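Local coordinates for ribonucleoside-diphosphate reductase subunit beta (Bacillus halodurans C-125, PDB 2RCC) that supplies, as the iron-binding small subunit of a class I ribonucleotide reductase, part of the machinery that converts ribonucleotides into deoxyribonucleotides for DNA synthesis, at the interface of chains A and B. Numbering follows the deposited sequence. Chains: chain A/B, Ribonucleoside-diphosphate reductase subunit beta.

The interface of chains A and B. Residues chain A 94, 97, 116; chain B 97, 101, 113.
The short helix 95-100 of chain A, the loop residue A:Asp94 before it and helix 106-133 meet helices 72-102 and 106-133 of chain B. The selenomethionine A:Met97 is central to the patch, whose centre lies about 16 Å from the active-site A:Tyr126. Its CB rests on the carboxylate of B:Glu101, 3.6 Å from CD, and the two side chains cross at about a right angle. Bends at chi2 (-51°) and chi3 (-57°) then carry the A:Met97 methyl CE to B:Met97, where it lies 3.6 Å from CG and equally near the selenium. Such long, flexible, apolar chains suit a surface where the same residue takes different conformations in the two copies. A:Asp94 caps the start of its helix: OD1 accepts the backbone N-H of A:Met97 at 3.2 Å, from above the carboxylate plane. Its OD2 comes 3.8 Å from OE2 of B:Glu101, with the carboxylate planes 86° apart; this proximity might favour proton uptake by one of the acids. An alanine in place of B:Glu101 would probably leave CB of A:Met97 without its carboxylate cover and open a gap beside A:Asp94. Beside this, the small side chains of A:Ser116 and B:Ser113 probably allow the two helices 106-133 to come close, their OG atoms 3.9 Å apart. The patch helps join two beta subunits, consistent with the enzyme's two-alpha, two-beta assembly.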
# COMPACT_ATOMS: atom_id res chain seq x y z
N ASP A 94 -6.87 -9.35 8.98
CA ASP A 94 -6.98 -8.08 8.26
C ASP A 94 -8.36 -7.87 7.55
O ASP A 94 -8.50 -7.90 6.30
CB ASP A 94 -5.78 -7.88 7.32
CG ASP A 94 -5.51 -6.41 7.03
OD1 ASP A 94 -6.42 -5.56 7.24
OD2 ASP A 94 -4.37 -6.09 6.59
N MSE A 97 -8.71 -4.62 5.16
CA MSE A 97 -8.29 -4.79 3.77
C MSE A 97 -9.27 -5.62 2.97
O MSE A 97 -9.42 -5.36 1.77
CB MSE A 97 -6.85 -5.30 3.66
CG MSE A 97 -5.80 -4.32 4.21
SE MSE A 97 -5.86 -2.46 3.59
CE MSE A 97 -5.69 -2.93 1.67
N SER A 116 -1.82 0.26 4.51
CA SER A 116 -1.38 -1.11 4.75
C SER A 116 0.15 -1.19 4.89
O SER A 116 0.68 -1.87 5.78
CB SER A 116 -1.85 -1.98 3.61
OG SER A 116 -1.66 -3.35 3.98
N MSE B 97 -2.23 -5.30 -4.15
CA MSE B 97 -2.96 -5.21 -2.89
C MSE B 97 -3.81 -6.46 -2.66
O MSE B 97 -3.84 -7.00 -1.56
CB MSE B 97 -3.79 -3.91 -2.85
CG MSE B 97 -4.67 -3.66 -1.68
SE MSE B 97 -5.30 -1.81 -1.71
CE MSE B 97 -5.54 -1.45 -3.56
N GLU B 101 -3.20 -9.85 0.25
CA GLU B 101 -4.18 -10.53 1.12
C GLU B 101 -4.31 -12.00 0.83
O GLU B 101 -4.65 -12.75 1.73
CB GLU B 101 -5.57 -9.91 1.01
CG GLU B 101 -5.61 -8.50 1.49
CD GLU B 101 -5.00 -8.33 2.92
OE1 GLU B 101 -5.43 -9.10 3.82
OE2 GLU B 101 -4.09 -7.46 3.10
N SER B 113 2.95 -5.80 0.26
CA SER B 113 2.43 -4.50 0.71
C SER B 113 3.35 -3.36 0.38
O SER B 113 2.89 -2.30 -0.01
CB SER B 113 2.13 -4.48 2.20
OG SER B 113 1.18 -5.47 2.48